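Side-chain contacts in uncharacterized protein (Legionella pneumophila subsp. pneumophila, PDB 5T2X), which is of unknown function but folds as a helical chain without strands, in the DUF5630 family: residues Y128-F132 and Y133-S137; K265-G268 and I269-F273. All coordinates share one frame; numbering follows the deposited sequence.

Contact 1: residues Y128-F132 and Y133-S137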
ATOM      1  N   TYR A 128       1.854  -4.051   7.518  1.00 27.70           N
ATOM      2  CA  TYR A 128       0.869  -4.968   8.080  1.00 27.83           C
ATOM      3  C   TYR A 128      -0.550  -4.477   7.827  1.00 31.41           C
ATOM      4  O   TYR A 128      -1.473  -5.287   7.680  1.00 37.39           O
ATOM      5  CB  TYR A 128       1.117  -5.150   9.577  1.00 32.13           C
ATOM      6  CG  TYR A 128       0.225  -6.179  10.236  1.00 39.51           C
ATOM      7  CD1 TYR A 128       0.579  -7.522  10.256  1.00 38.44           C
ATOM      8  CD2 TYR A 128      -0.968  -5.807  10.843  1.00 37.25           C
ATOM      9  CE1 TYR A 128      -0.232  -8.466  10.858  1.00 39.03           C
ATOM     10  CE2 TYR A 128      -1.784  -6.744  11.446  1.00 47.16           C
ATOM     11  CZ  TYR A 128      -1.411  -8.071  11.450  1.00 46.72           C
ATOM     12  OH  TYR A 128      -2.222  -9.006  12.051  1.00 58.99           O
ATOM     13  N   GLN A 129      -0.742  -3.161   7.774  1.00 32.43           N
ATOM     14  CA  GLN A 129      -2.001  -2.559   7.359  1.00 32.94           C
ATOM     15  C   GLN A 129      -2.096  -2.402   5.846  1.00 36.33           C
ATOM     16  O   GLN A 129      -3.042  -1.774   5.357  1.00 40.89           O
ATOM     17  CB  GLN A 129      -2.182  -1.202   8.041  1.00 31.12           C
ATOM     18  CG  GLN A 129      -2.124  -1.264   9.559  1.00 35.02           C
ATOM     19  CD  GLN A 129      -3.311  -1.993  10.161  1.00 34.69           C
ATOM     20  OE1 GLN A 129      -4.419  -1.944   9.629  1.00 31.23           O
ATOM     21  NE2 GLN A 129      -3.083  -2.675  11.277  1.00 31.84           N
ATOM     22  N   HIS A 130      -1.124  -2.944   5.105  1.00 29.30           N
ATOM     23  CA  HIS A 130      -1.141  -2.977   3.641  1.00 32.89           C
ATOM     24  C   HIS A 130      -1.096  -1.573   3.042  1.00 34.33           C
ATOM     25  O   HIS A 130      -1.708  -1.299   2.008  1.00 33.48           O
ATOM     26  CB  HIS A 130      -2.350  -3.756   3.122  1.00 38.31           C
ATOM     27  CG  HIS A 130      -2.493  -5.114   3.732  1.00 42.02           C
ATOM     28  ND1 HIS A 130      -1.538  -6.098   3.589  1.00 37.69           N
ATOM     29  CD2 HIS A 130      -3.475  -5.651   4.494  1.00 35.81           C
ATOM     30  CE1 HIS A 130      -1.926  -7.183   4.235  1.00 38.15           C
ATOM     31  NE2 HIS A 130      -3.098  -6.938   4.794  1.00 37.57           N
ATOM     32  N   CYS A 131      -0.351  -0.680   3.688  1.00 31.09           N
ATOM     33  CA  CYS A 131      -0.184   0.670   3.168  1.00 27.38           C
ATOM     34  C   CYS A 131       0.720   0.653   1.941  1.00 31.75           C
ATOM     35  O   CYS A 131       1.794   0.042   1.958  1.00 27.68           O
ATOM     36  CB  CYS A 131       0.400   1.582   4.245  1.00 22.65           C
ATOM     37  SG  CYS A 131       0.688   3.281   3.711  1.00 32.25           S
ATOM     38  N   PHE A 132       0.282   1.325   0.871  1.00 34.00           N
ATOM     39  CA  PHE A 132       1.068   1.348  -0.359  1.00 27.05           C
ATOM     40  C   PHE A 132       2.411   2.032  -0.146  1.00 27.46           C
ATOM     41  O   PHE A 132       3.426   1.608  -0.710  1.00 36.66           O
ATOM     42  CB  PHE A 132       0.291   2.046  -1.476  1.00 28.51           C
ATOM     43  CG  PHE A 132       1.099   2.260  -2.730  1.00 34.70           C
ATOM     44  CD1 PHE A 132       1.203   1.259  -3.681  1.00 35.14           C
ATOM     45  CD2 PHE A 132       1.760   3.460  -2.952  1.00 29.61           C
ATOM     46  CE1 PHE A 132       1.947   1.450  -4.832  1.00 37.43           C
ATOM     47  CE2 PHE A 132       2.508   3.655  -4.096  1.00 33.96           C
ATOM     48  CZ  PHE A 132       2.599   2.649  -5.040  1.00 34.22           C
ATOM     49  N   TYR A 133       2.433   3.106   0.648  1.00 33.07           N
ATOM     50  CA  TYR A 133       3.685   3.804   0.916  1.00 27.98           C
ATOM     51  C   TYR A 133       4.698   2.879   1.575  1.00 30.58           C
ATOM     52  O   TYR A 133       5.895   2.937   1.271  1.00 32.89           O
ATOM     53  CB  TYR A 133       3.427   5.026   1.800  1.00 27.40           C
ATOM     54  CG  TYR A 133       2.351   5.960   1.292  1.00 29.94           C
ATOM     55  CD1 TYR A 133       2.278   6.308  -0.050  1.00 35.12           C
ATOM     56  CD2 TYR A 133       1.403   6.490   2.158  1.00 32.24           C
ATOM     57  CE1 TYR A 133       1.294   7.162  -0.513  1.00 29.65           C
ATOM     58  CE2 TYR A 133       0.417   7.341   1.706  1.00 29.03           C
ATOM     59  CZ  TYR A 133       0.366   7.675   0.370  1.00 38.67           C
ATOM     60  OH  TYR A 133      -0.618   8.524  -0.080  1.00 42.53           O
ATOM     61  N   ALA A 134       4.234   2.014   2.478  1.00 31.32           N
ATOM     62  CA  ALA A 134       5.136   1.095   3.162  1.00 30.26           C
ATOM     63  C   ALA A 134       5.667   0.036   2.206  1.00 29.29           C
ATOM     64  O   ALA A 134       6.871  -0.248   2.187  1.00 28.32           O
ATOM     65  CB  ALA A 134       4.423   0.442   4.345  1.00 26.76           C
ATOM     66  N   TYR A 135       4.780  -0.567   1.409  1.00 25.21           N
ATOM     67  CA  TYR A 135       5.220  -1.556   0.428  1.00 27.27           C
ATOM     68  C   TYR A 135       6.205  -0.948  -0.562  1.00 28.65           C
ATOM     69  O   TYR A 135       7.191  -1.591  -0.942  1.00 33.82           O
ATOM     70  CB  TYR A 135       4.013  -2.139  -0.307  1.00 26.63           C
ATOM     71  CG  TYR A 135       3.226  -3.149   0.498  1.00 28.93           C
ATOM     72  CD1 TYR A 135       3.868  -4.042   1.345  1.00 27.44           C
ATOM     73  CD2 TYR A 135       1.839  -3.206   0.412  1.00 27.46           C
ATOM     74  CE1 TYR A 135       3.152  -4.970   2.083  1.00 30.30           C
ATOM     75  CE2 TYR A 135       1.114  -4.130   1.147  1.00 28.28           C
ATOM     76  CZ  TYR A 135       1.776  -5.008   1.982  1.00 36.57           C
ATOM     77  OH  TYR A 135       1.062  -5.929   2.715  1.00 42.57           O
ATOM     78  N   ASN A 136       5.961   0.294  -0.983  1.00 34.63           N
ATOM     79  CA  ASN A 136       6.876   0.956  -1.906  1.00 31.20           C
ATOM     80  C   ASN A 136       8.232   1.201  -1.254  1.00 30.71           C
ATOM     81  O   ASN A 136       9.279   0.931  -1.854  1.00 33.88           O
ATOM     82  CB  ASN A 136       6.268   2.273  -2.391  1.00 36.47           C
ATOM     83  CG  ASN A 136       7.145   2.983  -3.401  1.00 43.54           C
ATOM     84  OD1 ASN A 136       7.853   2.348  -4.181  1.00 46.80           O
ATOM     85  ND2 ASN A 136       7.107   4.310  -3.388  1.00 43.77           N
ATOM     86  N   SER A 137       8.230   1.706  -0.019  1.00 25.55           N
ATOM     87  CA  SER A 137       9.486   2.006   0.661  1.00 30.40           C
ATOM     88  C   SER A 137      10.224   0.732   1.057  1.00 31.43           C
ATOM     89  O   SER A 137      11.456   0.675   0.980  1.00 27.55           O
ATOM     90  CB  SER A 137       9.217   2.881   1.886  1.00 26.00           C
ATOM     91  OG  SER A 137      10.424   3.235   2.538  1.00 46.71           O
TER
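His130 and Tyr135 lie side by side and point the same way, joined at their ends by a hydrogen bond of 2.7 Å between His130 ND1 and Tyr135 OH. The hydroxyl meets the imidazole at its edge, near the ring plane, and either partner could be the donor. Tyr128 O sits over the centre of one imidazole face, and Tyr167 stacks on the ring.

Among the backbone bonds, Tyr135 N reaches Cys131 O at 3.1 Å, nearly straight at 171°. Ala134 N makes a weak hydrogen bond to the same oxygen, and Asn136 N binds Phe132 O at 2.9 Å.

The side chains of Cys131, Phe132 and Tyr133 make the other contacts. Cys131 SG, anti to its own backbone N (chi1 179°), is placed beside the carbonyl carbon, which sets it 3.6 Å from Tyr133 CD2 in an oblique sulfur-aromatic contact. The Phe132 side chain crosses that of Tyr133 at about a right angle, with Phe132 CD2 4.1 Å from Tyr133 CD1. The polar end of Tyr133 turns elsewhere, its hydroxyl hydrogen-bonded to Asn219 O.

Taken together this is a tight helix-to-helix turn: His130, with positive phi, is the C-prime residue of a Schellman motif closing helix 117-128, and Cys131 is the N-cap of helix 132-147.

Contact 2: residues K265-G268 and I269-F273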
ATOM      1  N   LYS A 265      -6.448 -11.535 -16.272  1.00 53.70           N
ATOM      2  CA  LYS A 265      -6.320 -11.204 -14.856  1.00 50.45           C
ATOM      3  C   LYS A 265      -6.963  -9.860 -14.538  1.00 49.90           C
ATOM      4  O   LYS A 265      -7.525  -9.679 -13.452  1.00 53.83           O
ATOM      5  CB  LYS A 265      -4.847 -11.213 -14.448  1.00 51.98           C
ATOM      6  CG  LYS A 265      -4.192 -12.582 -14.555  1.00 58.04           C
ATOM      7  CD  LYS A 265      -2.715 -12.529 -14.204  1.00 68.92           C
ATOM      8  CE  LYS A 265      -2.069 -13.902 -14.341  1.00 75.80           C
ATOM      9  NZ  LYS A 265      -0.604 -13.863 -14.070  1.00 79.30           N
ATOM     10  N   ALA A 266      -6.890  -8.905 -15.469  1.00 50.50           N
ATOM     11  CA  ALA A 266      -7.538  -7.616 -15.247  1.00 51.40           C
ATOM     12  C   ALA A 266      -9.055  -7.733 -15.313  1.00 62.60           C
ATOM     13  O   ALA A 266      -9.761  -7.016 -14.594  1.00 61.59           O
ATOM     14  CB  ALA A 266      -7.039  -6.590 -16.263  1.00 48.29           C
ATOM     15  N   LYS A 267      -9.573  -8.624 -16.163  1.00 61.47           N
ATOM     16  CA  LYS A 267     -11.017  -8.815 -16.243  1.00 64.59           C
ATOM     17  C   LYS A 267     -11.572  -9.392 -14.946  1.00 69.79           C
ATOM     18  O   LYS A 267     -12.635  -8.970 -14.478  1.00 77.51           O
ATOM     19  CB  LYS A 267     -11.366  -9.719 -17.425  1.00 70.84           C
ATOM     20  CG  LYS A 267     -12.844 -10.060 -17.526  1.00 76.53           C
ATOM     21  CD  LYS A 267     -13.136 -10.935 -18.735  1.00 82.57           C
ATOM     22  CE  LYS A 267     -14.593 -11.366 -18.764  1.00 83.46           C
ATOM     23  NZ  LYS A 267     -15.519 -10.199 -18.732  1.00 84.19           N
ATOM     24  N   GLY A 268     -10.867 -10.358 -14.351  1.00 63.69           N
ATOM     25  CA  GLY A 268     -11.305 -10.899 -13.077  1.00 63.07           C
ATOM     26  C   GLY A 268     -11.312  -9.867 -11.967  1.00 64.95           C
ATOM     27  O   GLY A 268     -12.108  -9.963 -11.029  1.00 69.27           O
ATOM     28  N   ILE A 269     -10.436  -8.866 -12.059  1.00 64.23           N
ATOM     29  CA  ILE A 269     -10.412  -7.800 -11.064  1.00 65.22           C
ATOM     30  C   ILE A 269     -11.593  -6.858 -11.265  1.00 67.09           C
ATOM     31  O   ILE A 269     -12.292  -6.499 -10.310  1.00 70.16           O
ATOM     32  CB  ILE A 269      -9.072  -7.044 -11.122  1.00 52.73           C
ATOM     33  CG1 ILE A 269      -7.926  -7.953 -10.672  1.00 48.33           C
ATOM     34  CG2 ILE A 269      -9.132  -5.778 -10.281  1.00 42.07           C
ATOM     35  CD1 ILE A 269      -6.561  -7.305 -10.768  1.00 42.63           C
ATOM     36  N   LEU A 270     -11.837  -6.451 -12.513  1.00 65.46           N
ATOM     37  CA  LEU A 270     -12.917  -5.508 -12.789  1.00 63.46           C
ATOM     38  C   LEU A 270     -14.288  -6.137 -12.588  1.00 69.92           C
ATOM     39  O   LEU A 270     -15.257  -5.425 -12.297  1.00 75.82           O
ATOM     40  CB  LEU A 270     -12.783  -4.964 -14.212  1.00 47.97           C
ATOM     41  CG  LEU A 270     -11.496  -4.191 -14.506  1.00 51.23           C
ATOM     42  CD1 LEU A 270     -11.427  -3.791 -15.970  1.00 44.71           C
ATOM     43  CD2 LEU A 270     -11.393  -2.969 -13.610  1.00 50.07           C
ATOM     44  N   ASP A 271     -14.397  -7.460 -12.735  1.00 71.85           N
ATOM     45  CA  ASP A 271     -15.679  -8.122 -12.520  1.00 76.33           C
ATOM     46  C   ASP A 271     -16.007  -8.264 -11.040  1.00 74.97           C
ATOM     47  O   ASP A 271     -17.185  -8.217 -10.665  1.00 82.46           O
ATOM     48  CB  ASP A 271     -15.686  -9.498 -13.190  1.00 79.25           C
ATOM     49  CG  ASP A 271     -15.669  -9.411 -14.705  1.00 81.40           C
ATOM     50  OD1 ASP A 271     -16.054  -8.353 -15.248  1.00 77.07           O
ATOM     51  OD2 ASP A 271     -15.276 -10.403 -15.353  1.00 78.92           O
ATOM     52  N   GLU A 272     -14.991  -8.434 -10.190  1.00 65.27           N
ATOM     53  CA  GLU A 272     -15.242  -8.565  -8.759  1.00 62.07           C
ATOM     54  C   GLU A 272     -15.685  -7.244  -8.143  1.00 63.62           C
ATOM     55  O   GLU A 272     -16.384  -7.242  -7.123  1.00 68.47           O
ATOM     56  CB  GLU A 272     -13.989  -9.087  -8.055  1.00 60.01           C
ATOM     57  CG  GLU A 272     -14.234  -9.612  -6.649  1.00 63.20           C
ATOM     58  CD  GLU A 272     -12.968 -10.117  -5.986  1.00 80.91           C
ATOM     59  OE1 GLU A 272     -12.612  -9.598  -4.907  1.00 84.27           O
ATOM     60  OE2 GLU A 272     -12.323 -11.026  -6.550  1.00 87.63           O
ATOM     61  N   PHE A 273     -15.298  -6.121  -8.743  1.00 60.78           N
ATOM     62  CA  PHE A 273     -15.659  -4.787  -8.263  1.00 66.95           C
ATOM     63  C   PHE A 273     -16.527  -4.129  -9.329  1.00 69.56           C
ATOM     64  O   PHE A 273     -16.063  -3.289 -10.103  1.00 70.18           O
ATOM     65  CB  PHE A 273     -14.407  -3.958  -7.950  1.00 67.07           C
ATOM     66  CG  PHE A 273     -13.522  -4.573  -6.904  1.00 58.86           C
ATOM     67  CD1 PHE A 273     -13.750  -4.335  -5.559  1.00 55.39           C
ATOM     68  CD2 PHE A 273     -12.465  -5.391  -7.264  1.00 61.78           C
ATOM     69  CE1 PHE A 273     -12.938  -4.901  -4.593  1.00 59.96           C
ATOM     70  CE2 PHE A 273     -11.651  -5.960  -6.305  1.00 65.09           C
ATOM     71  CZ  PHE A 273     -11.888  -5.714  -4.968  1.00 60.49           C
TER
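Lys267 and Asp271, one helical turn apart near the end of helix 252-272, pair across the outer surface of that helix. From CB the lysine sets off with CG anti to the backbone N (chi1 176°), which puts CG on the carbonyl side, where the Asp271 carboxylate lies alongside it. CG is already 3.3 Å from Asp271 OD2, so the carboxylate rests beside the methylene chain as well as approaching the ammonium group. CD follows at 4.0 Å from the same OD2, and CE closes in again to 3.6 Å. The chain runs extended up to this point and then bends at chi4 (56°), bringing NZ to 3.4 Å from Asp271 OD2 in a salt bridge whose hydrogen bond is weak.

On the aspartate's side, its backbone N also binds Lys267 O, at 2.9 Å, so main chain and side chain tie the same two residues.

Elsewhere around the turn, Ile269 lays CG1 3.3 Å from Lys265 O, and Leu270 brings CG equally near Ala266 O. Both of these apolar side chains also touch Leu207 of helix 191-207, while Lys265 sends its NZ to a salt bridge with Glu199 on that helix.

Asp271 OD2 also sits 3.1 Å from Lys267 O, two acceptors facing each other, which probably costs some of what the lysine gives. With the bridge itself long, weak and exposed, its net gain is probably modest.

Overall arrangement
Contact 1 comes first along the chain, at the turn from helix 117-128 into helix 132-147, and contact 2 follows in the final turns of helix 252-272. Their centres lie 22 Å apart and their nearest atoms about 13 Å, so they do not touch. Contact 1 is buried, its centre about 4 Å from the centre of the chain; that of contact 2, at the surface, is about 19 Å from it. The junction of helices 153-167 and 169-185 reaches both: His168 NE2 is hydrogen-bonded to His130 O, and the next residue, Trp169, touches Ile269 and Phe273. The closing helix thus meets helices 169-185 and 191-207, and the His168-Trp169 junction touches both contacts.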